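Local atomic coordinates of GH127 beta-L-arabinofuranoside (Geobacillus stearothermophilus, PDB entry 4QK0), a protein that probably hydrolyses beta-L-arabinofuranosides, as a family 127 glycoside hydrolase with a helical catalytic domain and beta-rich domains behind it. Residues 174-180 with 213-217; 185-190 with 227-231; 571-577 with 644-648. All coordinates share one frame; numbering follows the deposited sequence.

Interaction 1 of 3, residues 174-180 with 213-217; sequences IGTVFGR and LSQYF
Tyr216 lies over Gly179 and sends its OH past that glycine to the carbonyl O of Gly187, to which it is hydrogen-bonded; this bond ties the helix 208-220 to the loop that follows 174-180. Between the two segments themselves the contact is apolar. Gly179 CA sits 3.8 Å from the centroid of the Tyr216 ring, 19° off the ring normal, a CH-pi contact over one face. CG of Tyr216 is turned roughly anti to its backbone N (chi1 154°), with the ring reaching the turn after helix 162-177. Gly179 itself adopts a backbone conformation in which a CB would press on the preceding carbonyl O. Beyond it the aliphatic part of Arg180 reaches the same ring, CG lying 3.9 Å from Tyr216 CE1, while the guanidinium passes on to Gln220.

One turn back, Leu213 points at the end of helix 162-177. Its CD2 lies 3.8 Å from Gly175 CA, against the backbone, and also meets Ile174 CG2 at 3.9 Å. That same methyl of Ile174 touches the Phe217 ring at its edge, near the plane, 4.0 Å from CZ. Phe178 brings CB to 3.9 Å from Phe217 CE1; the two rings meet obliquely, planes 52° apart, and the far end of Phe178 turns away toward Trp132. Leu141 of helix 140-158 covers Ile174, Phe178 and Phe217 together. Helix 208-220 is thus packed on the last turn of helix 162-177 and on the turn that leaves it, within the helical catalytic domain whose clan is that of the six-hairpin, (alpha/alpha)6-barrel glycosidases.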
loop_
_atom_site.group_PDB
_atom_site.type_symbol
_atom_site.label_atom_id
_atom_site.label_comp_id
_atom_site.label_asym_id
_atom_site.label_seq_id
_atom_site.Cartn_x
_atom_site.Cartn_y
_atom_site.Cartn_z
ATOM N N ILE A 174 20.874 32.230 -19.185
ATOM C CA ILE A 174 19.747 31.297 -19.361
ATOM C C ILE A 174 18.715 31.854 -20.383
ATOM O O ILE A 174 18.167 31.143 -21.198
ATOM C CB ILE A 174 19.080 31.025 -18.004
ATOM C CG1 ILE A 174 20.000 30.129 -17.151
ATOM C CG2 ILE A 174 17.680 30.399 -18.178
ATOM C CD1 ILE A 174 19.575 30.087 -15.717
ATOM N N GLY A 175 18.492 33.153 -20.296
ATOM C CA GLY A 175 17.615 33.890 -21.223
ATOM C C GLY A 175 18.061 33.837 -22.662
ATOM O O GLY A 175 17.243 33.824 -23.544
ATOM N N THR A 176 19.377 33.768 -22.907
ATOM C CA THR A 176 19.838 33.611 -24.274
ATOM C C THR A 176 19.629 32.204 -24.752
ATOM O O THR A 176 19.411 31.985 -25.940
ATOM C CB THR A 176 21.323 34.002 -24.484
ATOM O OG1 THR A 176 22.198 33.112 -23.771
ATOM C CG2 THR A 176 21.597 35.474 -24.019
ATOM N N VAL A 177 19.739 31.247 -23.852
ATOM C CA VAL A 177 19.723 29.844 -24.258
ATOM C C VAL A 177 18.303 29.336 -24.488
ATOM O O VAL A 177 18.057 28.609 -25.457
ATOM C CB VAL A 177 20.358 28.971 -23.199
ATOM C CG1 VAL A 177 20.124 27.509 -23.510
ATOM C CG2 VAL A 177 21.839 29.255 -23.137
ATOM N N PHE A 178 17.391 29.704 -23.613
ATOM C CA PHE A 178 16.028 29.161 -23.692
ATOM C C PHE A 178 14.988 30.124 -24.252
ATOM O O PHE A 178 14.881 31.273 -23.805
ATOM C CB PHE A 178 15.575 28.692 -22.311
ATOM C CG PHE A 178 16.360 27.518 -21.827
ATOM C CD1 PHE A 178 16.010 26.253 -22.196
ATOM C CD2 PHE A 178 17.501 27.711 -21.083
ATOM C CE1 PHE A 178 16.751 25.169 -21.784
ATOM C CE2 PHE A 178 18.256 26.632 -20.650
ATOM C CZ PHE A 178 17.884 25.357 -21.009
ATOM N N GLY A 179 14.180 29.629 -25.179
ATOM C CA GLY A 179 13.088 30.433 -25.702
ATOM C C GLY A 179 12.590 29.906 -27.015
ATOM O O GLY A 179 12.978 28.814 -27.429
ATOM N N ARG A 180 11.764 30.707 -27.697
ATOM C CA ARG A 180 11.211 30.303 -28.987
ATOM C C ARG A 180 12.018 30.850 -30.149
ATOM O O ARG A 180 11.734 30.548 -31.294
ATOM C CB ARG A 180 9.768 30.761 -29.069
ATOM C CG ARG A 180 8.930 30.293 -27.906
ATOM C CD ARG A 180 7.499 30.797 -27.949
ATOM N NE ARG A 180 6.760 30.480 -29.158
ATOM C CZ ARG A 180 5.820 29.537 -29.290
ATOM N NH1 ARG A 180 5.460 28.746 -28.282
ATOM N NH2 ARG A 180 5.218 29.388 -30.476
ATOM N N LEU A 213 10.938 35.731 -19.055
ATOM C CA LEU A 213 11.547 34.432 -19.132
ATOM C C LEU A 213 10.724 33.420 -18.255
ATOM O O LEU A 213 10.384 32.354 -18.708
ATOM C CB LEU A 213 13.011 34.550 -18.653
ATOM C CG LEU A 213 13.809 33.274 -18.747
ATOM C CD1 LEU A 213 13.816 32.803 -20.181
ATOM C CD2 LEU A 213 15.222 33.483 -18.247
ATOM N N SER A 214 10.370 33.824 -17.049
ATOM C CA SER A 214 9.453 33.054 -16.196
ATOM C C SER A 214 8.190 32.707 -16.943
ATOM O O SER A 214 7.823 31.531 -17.068
ATOM C CB SER A 214 9.112 33.836 -14.927
ATOM O OG SER A 214 8.265 33.092 -14.048
ATOM N N GLN A 215 7.558 33.713 -17.548
ATOM C CA GLN A 215 6.361 33.474 -18.380
ATOM C C GLN A 215 6.609 32.519 -19.520
ATOM O O GLN A 215 5.754 31.659 -19.824
ATOM C CB GLN A 215 5.809 34.801 -18.956
ATOM C CG GLN A 215 4.421 34.656 -19.582
ATOM C CD GLN A 215 3.339 34.478 -18.516
ATOM O OE1 GLN A 215 3.186 35.340 -17.648
ATOM N NE2 GLN A 215 2.596 33.357 -18.553
ATOM N N TYR A 216 7.760 32.661 -20.183
ATOM C CA TYR A 216 8.082 31.769 -21.269
ATOM C C TYR A 216 8.113 30.295 -20.767
ATOM O O TYR A 216 7.585 29.395 -21.400
ATOM C CB TYR A 216 9.444 32.099 -21.971
ATOM C CG TYR A 216 9.981 30.850 -22.599
ATOM C CD1 TYR A 216 9.456 30.357 -23.768
ATOM C CD2 TYR A 216 10.924 30.069 -21.928
ATOM C CE1 TYR A 216 9.917 29.155 -24.295
ATOM C CE2 TYR A 216 11.388 28.886 -22.453
ATOM C CZ TYR A 216 10.879 28.419 -23.591
ATOM O OH TYR A 216 11.340 27.200 -24.071
ATOM N N PHE A 217 8.799 30.051 -19.660
ATOM C CA PHE A 217 8.962 28.648 -19.173
ATOM C C PHE A 217 7.599 27.991 -18.835
ATOM O O PHE A 217 7.340 26.864 -19.173
ATOM C CB PHE A 217 9.861 28.645 -17.934
ATOM C CG PHE A 217 11.355 28.689 -18.243
ATOM C CD1 PHE A 217 11.936 27.777 -19.076
ATOM C CD2 PHE A 217 12.147 29.636 -17.670
ATOM C CE1 PHE A 217 13.303 27.788 -19.317
ATOM C CE2 PHE A 217 13.508 29.650 -17.882
ATOM C CZ PHE A 217 14.100 28.730 -18.720
#

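Interaction 2 of 3, residues 185-190 with 227-231; sequences IPGYDG and YFDQE
Tyr227 lays its ring against the backbone of Gly187, and this CH-pi contact is the centre of the interface: Gly187 CA stands 3.5 Å from the ring centroid, only 11° off the normal. Glycine, with no side chain, fits beneath the ring centre. With chi1 at 172°, the Tyr227 side chain extends from the start of helix 227-234 into the loop. Glu231 CG backs the opposite face. Among the apolar contacts, Ile185 CG2 reaches Tyr227 CE1 at 3.5 Å, from an oblique direction.

The aromatic contacts form a cluster of three. Tyr227 turns an edge to the face of Tyr188, and Tyr188 in turn points its own edge at the face of Phe228, with centroids 5.1 Å apart and planes at 69°. In this second T-shaped pair Tyr188 CE1 comes 3.6 Å from Phe228 CZ.

Polar links run through water. Tyr188 OH is 2.9 Å from water 1, which accepts from Phe228 N. The same hydroxyl lies a rather short 2.5 Å from water 2, which accepts from Tyr227 N at 3.0 Å. Gly222 N is a further partner of this hydroxyl. Rings thus supply the close packing, while two waters satisfy backbone N-H groups in the first turn of the helix, where no preceding turn offers them carbonyls.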
loop_
_atom_site.group_PDB
_atom_site.type_symbol
_atom_site.label_atom_id
_atom_site.label_comp_id
_atom_site.label_asym_id
_atom_site.label_seq_id
_atom_site.Cartn_x
_atom_site.Cartn_y
_atom_site.Cartn_z
ATOM N N ILE A 185 16.746 26.979 -27.276
ATOM C CA ILE A 185 16.145 25.678 -26.943
ATOM C C ILE A 185 14.716 25.934 -26.424
ATOM O O ILE A 185 14.542 26.673 -25.437
ATOM C CB ILE A 185 16.982 24.960 -25.855
ATOM C CG1 ILE A 185 18.421 24.723 -26.348
ATOM C CG2 ILE A 185 16.357 23.622 -25.521
ATOM C CD1 ILE A 185 19.361 24.209 -25.273
ATOM N N PRO A 186 13.702 25.276 -27.004
ATOM C CA PRO A 186 12.324 25.472 -26.556
ATOM C C PRO A 186 11.999 24.572 -25.354
ATOM O O PRO A 186 11.018 23.815 -25.350
ATOM C CB PRO A 186 11.508 25.096 -27.799
ATOM C CG PRO A 186 12.305 24.016 -28.416
ATOM C CD PRO A 186 13.769 24.352 -28.140
ATOM N N GLY A 187 12.832 24.708 -24.326
ATOM C CA GLY A 187 12.866 23.789 -23.228
ATOM C C GLY A 187 12.476 24.404 -21.918
ATOM O O GLY A 187 12.146 25.591 -21.824
ATOM N N TYR A 188 12.620 23.585 -20.898
ATOM C CA TYR A 188 12.259 23.913 -19.514
ATOM C C TYR A 188 12.719 22.732 -18.604
ATOM O O TYR A 188 13.038 21.685 -19.127
ATOM C CB TYR A 188 10.742 24.139 -19.423
ATOM C CG TYR A 188 9.891 23.202 -20.216
ATOM C CD1 TYR A 188 9.607 21.912 -19.748
ATOM C CD2 TYR A 188 9.354 23.576 -21.461
ATOM C CE1 TYR A 188 8.832 21.034 -20.483
ATOM C CE2 TYR A 188 8.578 22.688 -22.197
ATOM C CZ TYR A 188 8.312 21.424 -21.700
ATOM O OH TYR A 188 7.496 20.551 -22.406
ATOM N N ASP A 189 12.753 22.894 -17.280
ATOM C CA ASP A 189 13.352 21.889 -16.375
ATOM C C ASP A 189 12.287 20.889 -15.947
ATOM O O ASP A 189 11.099 21.219 -15.789
ATOM C CB ASP A 189 13.989 22.542 -15.142
ATOM C CG ASP A 189 15.022 21.619 -14.402
ATOM O OD1 ASP A 189 14.654 20.523 -13.927
ATOM O OD2 ASP A 189 16.175 22.044 -14.251
ATOM N N GLY A 190 12.732 19.640 -15.820
ATOM C CA GLY A 190 11.917 18.548 -15.298
ATOM C C GLY A 190 11.491 18.800 -13.892
ATOM O O GLY A 190 10.468 18.290 -13.434
ATOM N N TYR A 227 9.075 18.808 -25.783
ATOM C CA TYR A 227 10.500 19.064 -25.619
ATOM C C TYR A 227 11.239 17.857 -25.037
ATOM O O TYR A 227 12.340 17.517 -25.492
ATOM C CB TYR A 227 10.754 20.297 -24.756
ATOM C CG TYR A 227 12.206 20.434 -24.431
ATOM C CD1 TYR A 227 13.151 20.635 -25.438
ATOM C CD2 TYR A 227 12.657 20.316 -23.145
ATOM C CE1 TYR A 227 14.500 20.700 -25.152
ATOM C CE2 TYR A 227 13.993 20.398 -22.853
ATOM C CZ TYR A 227 14.913 20.581 -23.849
ATOM O OH TYR A 227 16.229 20.679 -23.515
ATOM N N PHE A 228 10.667 17.201 -24.030
ATOM C CA PHE A 228 11.411 16.102 -23.399
ATOM C C PHE A 228 11.600 14.951 -24.341
ATOM O O PHE A 228 12.567 14.205 -24.218
ATOM C CB PHE A 228 10.733 15.620 -22.086
ATOM C CG PHE A 228 10.744 16.627 -20.977
ATOM C CD1 PHE A 228 11.811 17.540 -20.811
ATOM C CD2 PHE A 228 9.721 16.664 -20.073
ATOM C CE1 PHE A 228 11.846 18.454 -19.781
ATOM C CE2 PHE A 228 9.747 17.586 -19.025
ATOM C CZ PHE A 228 10.801 18.478 -18.887
ATOM N N ASP A 229 10.660 14.756 -25.262
ATOM C CA ASP A 229 10.856 13.711 -26.299
ATOM C C ASP A 229 11.958 14.100 -27.260
ATOM O O ASP A 229 12.739 13.263 -27.674
ATOM C CB ASP A 229 9.553 13.433 -27.078
ATOM C CG ASP A 229 8.570 12.577 -26.304
ATOM O OD1 ASP A 229 8.962 11.925 -25.306
ATOM O OD2 ASP A 229 7.373 12.594 -26.662
ATOM N N GLN A 230 12.031 15.380 -27.605
ATOM C CA GLN A 230 13.069 15.849 -28.531
ATOM C C GLN A 230 14.435 15.658 -27.927
ATOM O O GLN A 230 15.310 15.132 -28.589
ATOM C CB GLN A 230 12.851 17.319 -28.932
ATOM C CG GLN A 230 11.529 17.575 -29.669
ATOM C CD GLN A 230 11.206 19.054 -29.874
ATOM O OE1 GLN A 230 11.410 19.900 -28.997
ATOM N NE2 GLN A 230 10.665 19.361 -31.039
ATOM N N GLU A 231 14.650 16.082 -26.681
ATOM C CA GLU A 231 16.009 15.925 -26.108
ATOM C C GLU A 231 16.369 14.472 -25.844
ATOM O O GLU A 231 17.532 14.068 -25.988
ATOM C CB GLU A 231 16.241 16.793 -24.849
ATOM C CG GLU A 231 15.276 16.591 -23.704
ATOM C CD GLU A 231 15.843 17.017 -22.353
ATOM O OE1 GLU A 231 15.544 16.326 -21.355
ATOM O OE2 GLU A 231 16.574 18.050 -22.274
HETATM O O HOH W 1 8.344 17.859 -22.841
HETATM O O HOH W 2 7.178 20.956 -24.846
#

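Interaction 3 of 3, residues 571-577 with 644-648; sequences ANLFLPR and WVNEK
Phe574 and Asn646 stand side by side on one face of the sheet and point the same way. Their planes are 24° apart, and the ring runs alongside the root of the asparagine, Phe574 CD2 lying 3.6 Å and CE2 3.7 Å from Asn646 CB. Glu647 O lies at the ring edge. The second subunit packs against this face, its Gly548 on Phe574 and its Ala547 on Asn646.

Leu575 and Glu647 project from the other face. Leu575 CB meets Val645 CG2 at 3.9 Å, and the leucine side chain also packs on Phe625, whereas Glu647 extends to a salt bridge with Lys538. Arg577 and Lys648 approach each other at a slant, with Arg577 NH1 and Lys648 NZ 4.2 Å apart; both side chains are poorly ordered, so the approach is uncertain, and the like charges probably gain nothing from meeting.

Two backbone hydrogen bonds join the strands. Leu575 N donates to Asn646 O at 2.9 Å, and Lys648 N donates to Leu575 O at 2.7 Å. Water 3 donates to Leu573 O and accepts from Asn646 N at 3.2 Å. Leu575 thus uses both its N-H and its C=O on the last strand, a short parallel pairing within the otherwise antiparallel sheet of the C-terminal domain.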
loop_
_atom_site.group_PDB
_atom_site.type_symbol
_atom_site.label_atom_id
_atom_site.label_comp_id
_atom_site.label_asym_id
_atom_site.label_seq_id
_atom_site.Cartn_x
_atom_site.Cartn_y
_atom_site.Cartn_z
ATOM N N ALA A 571 -5.661 1.477 16.566
ATOM C CA ALA A 571 -6.869 1.149 15.746
ATOM C C ALA A 571 -8.001 0.630 16.616
ATOM O O ALA A 571 -9.171 0.889 16.342
ATOM C CB ALA A 571 -6.532 0.124 14.679
ATOM N N ASN A 572 -7.662 -0.031 17.727
ATOM C CA ASN A 572 -8.650 -0.542 18.701
ATOM C C ASN A 572 -8.989 0.488 19.806
ATOM O O ASN A 572 -8.985 0.185 21.025
ATOM C CB ASN A 572 -8.095 -1.823 19.335
ATOM C CG ASN A 572 -9.070 -2.474 20.275
ATOM O OD1 ASN A 572 -10.279 -2.593 19.987
ATOM N ND2 ASN A 572 -8.559 -2.920 21.403
ATOM N N LEU A 573 -9.181 1.729 19.378
ATOM C CA LEU A 573 -9.615 2.836 20.242
ATOM C C LEU A 573 -10.740 3.486 19.514
ATOM O O LEU A 573 -10.615 3.804 18.333
ATOM C CB LEU A 573 -8.546 3.900 20.420
ATOM C CG LEU A 573 -7.747 3.983 21.718
ATOM C CD1 LEU A 573 -6.807 5.173 21.634
ATOM C CD2 LEU A 573 -8.612 4.155 22.929
ATOM N N PHE A 574 -11.841 3.656 20.216
ATOM C CA PHE A 574 -13.070 4.143 19.660
ATOM C C PHE A 574 -13.491 5.340 20.497
ATOM O O PHE A 574 -13.551 5.275 21.731
ATOM C CB PHE A 574 -14.142 3.031 19.625
ATOM C CG PHE A 574 -13.743 1.853 18.776
ATOM C CD1 PHE A 574 -12.899 0.865 19.273
ATOM C CD2 PHE A 574 -14.168 1.759 17.468
ATOM C CE1 PHE A 574 -12.504 -0.200 18.484
ATOM C CE2 PHE A 574 -13.782 0.717 16.673
ATOM C CZ PHE A 574 -12.940 -0.279 17.185
ATOM N N LEU A 575 -13.760 6.445 19.815
ATOM C CA LEU A 575 -14.132 7.659 20.487
ATOM C C LEU A 575 -15.602 7.784 20.350
ATOM O O LEU A 575 -16.090 8.009 19.258
ATOM C CB LEU A 575 -13.383 8.848 19.853
ATOM C CG LEU A 575 -13.646 10.192 20.522
ATOM C CD1 LEU A 575 -13.170 10.198 21.976
ATOM C CD2 LEU A 575 -12.940 11.341 19.807
ATOM N N PRO A 576 -16.349 7.647 21.439
ATOM C CA PRO A 576 -17.794 7.905 21.320
ATOM C C PRO A 576 -18.108 9.363 21.039
ATOM O O PRO A 576 -17.367 10.254 21.469
ATOM C CB PRO A 576 -18.349 7.564 22.698
ATOM C CG PRO A 576 -17.240 6.969 23.450
ATOM C CD PRO A 576 -15.954 7.388 22.824
ATOM N N ARG A 577 -19.171 9.602 20.274
ATOM C CA ARG A 577 -19.614 10.984 19.883
ATOM C C ARG A 577 -19.849 11.890 21.092
ATOM O O ARG A 577 -19.592 13.079 21.029
ATOM C CB ARG A 577 -20.901 10.982 18.970
ATOM C CG ARG A 577 -22.213 10.500 19.615
ATOM C CD ARG A 577 -22.140 9.007 19.946
ATOM N NE ARG A 577 -21.846 8.622 21.344
ATOM C CZ ARG A 577 -21.563 7.359 21.698
ATOM N NH1 ARG A 577 -21.508 6.387 20.776
ATOM N NH2 ARG A 577 -21.342 7.053 22.964
ATOM N N TRP A 644 -6.525 10.010 12.588
ATOM C CA TRP A 644 -7.897 9.707 12.391
ATOM C C TRP A 644 -8.259 8.524 13.281
ATOM O O TRP A 644 -7.834 7.395 13.042
ATOM C CB TRP A 644 -8.166 9.429 10.915
ATOM C CG TRP A 644 -8.087 10.653 10.129
ATOM C CD1 TRP A 644 -7.012 11.122 9.427
ATOM C CD2 TRP A 644 -9.138 11.587 9.930
ATOM N NE1 TRP A 644 -7.319 12.302 8.851
ATOM C CE2 TRP A 644 -8.635 12.599 9.120
ATOM C CE3 TRP A 644 -10.465 11.656 10.355
ATOM C CZ2 TRP A 644 -9.402 13.691 8.724
ATOM C CZ3 TRP A 644 -11.231 12.711 9.944
ATOM C CH2 TRP A 644 -10.682 13.745 9.151
ATOM N N VAL A 645 -9.092 8.763 14.262
ATOM C CA VAL A 645 -9.489 7.707 15.184
ATOM C C VAL A 645 -10.897 7.194 14.894
ATOM O O VAL A 645 -11.775 7.962 14.495
ATOM C CB VAL A 645 -9.159 8.052 16.683
ATOM C CG1 VAL A 645 -8.552 9.410 16.886
ATOM C CG2 VAL A 645 -10.283 7.816 17.650
ATOM N N ASN A 646 -11.079 5.897 15.041
ATOM C CA ASN A 646 -12.370 5.284 14.926
ATOM C C ASN A 646 -13.396 5.846 15.860
ATOM O O ASN A 646 -13.136 6.083 16.989
ATOM C CB ASN A 646 -12.306 3.779 15.114
ATOM C CG ASN A 646 -11.630 3.091 14.002
ATOM O OD1 ASN A 646 -10.648 2.478 14.202
ATOM N ND2 ASN A 646 -12.152 3.193 12.844
ATOM N N GLU A 647 -14.573 6.040 15.334
ATOM C CA GLU A 647 -15.643 6.656 16.044
ATOM C C GLU A 647 -16.633 5.649 16.596
ATOM O O GLU A 647 -16.913 4.659 15.997
ATOM C CB GLU A 647 -16.301 7.686 15.124
ATOM C CG GLU A 647 -17.406 8.529 15.693
ATOM C CD GLU A 647 -17.533 9.916 15.061
ATOM O OE1 GLU A 647 -17.866 10.031 13.881
ATOM O OE2 GLU A 647 -17.326 10.903 15.765
ATOM N N LYS A 648 -17.089 5.925 17.799
ATOM C CA LYS A 648 -18.228 5.321 18.489
ATOM C C LYS A 648 -18.313 3.828 18.593
ATOM O O LYS A 648 -18.375 3.309 19.696
ATOM C CB LYS A 648 -19.542 5.922 18.019
ATOM C CG LYS A 648 -20.255 5.129 16.954
ATOM C CD LYS A 648 -21.736 5.007 17.258
ATOM C CE LYS A 648 -22.210 3.564 17.189
ATOM N NZ LYS A 648 -22.746 3.133 18.496
HETATM O O HOH W 3 -8.809 4.272 16.563
#

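How the interactions relate
Interactions 1 and 2 belong to one buried patch of the helical catalytic domain, their centres 12 Å apart and their segments alternating along the chain. They meet directly: Val177 O is 2.8 Å from Ile185 N, a probable hydrogen bond, and with the Tyr216 hydroxyl it joins helices 162-177, 208-220 and 227-234 through the loop 185-190. Both rest a tyrosine face on a glycine CA, but of the two, interaction 2 adds bridging waters, at a helix start. Interaction 3 is far off, about 35 Å from interaction 1 between nearest atoms, in the C-terminal domain. Partly buried and beside the second subunit, it combines direct backbone hydrogen bonds between strands with one bridging water.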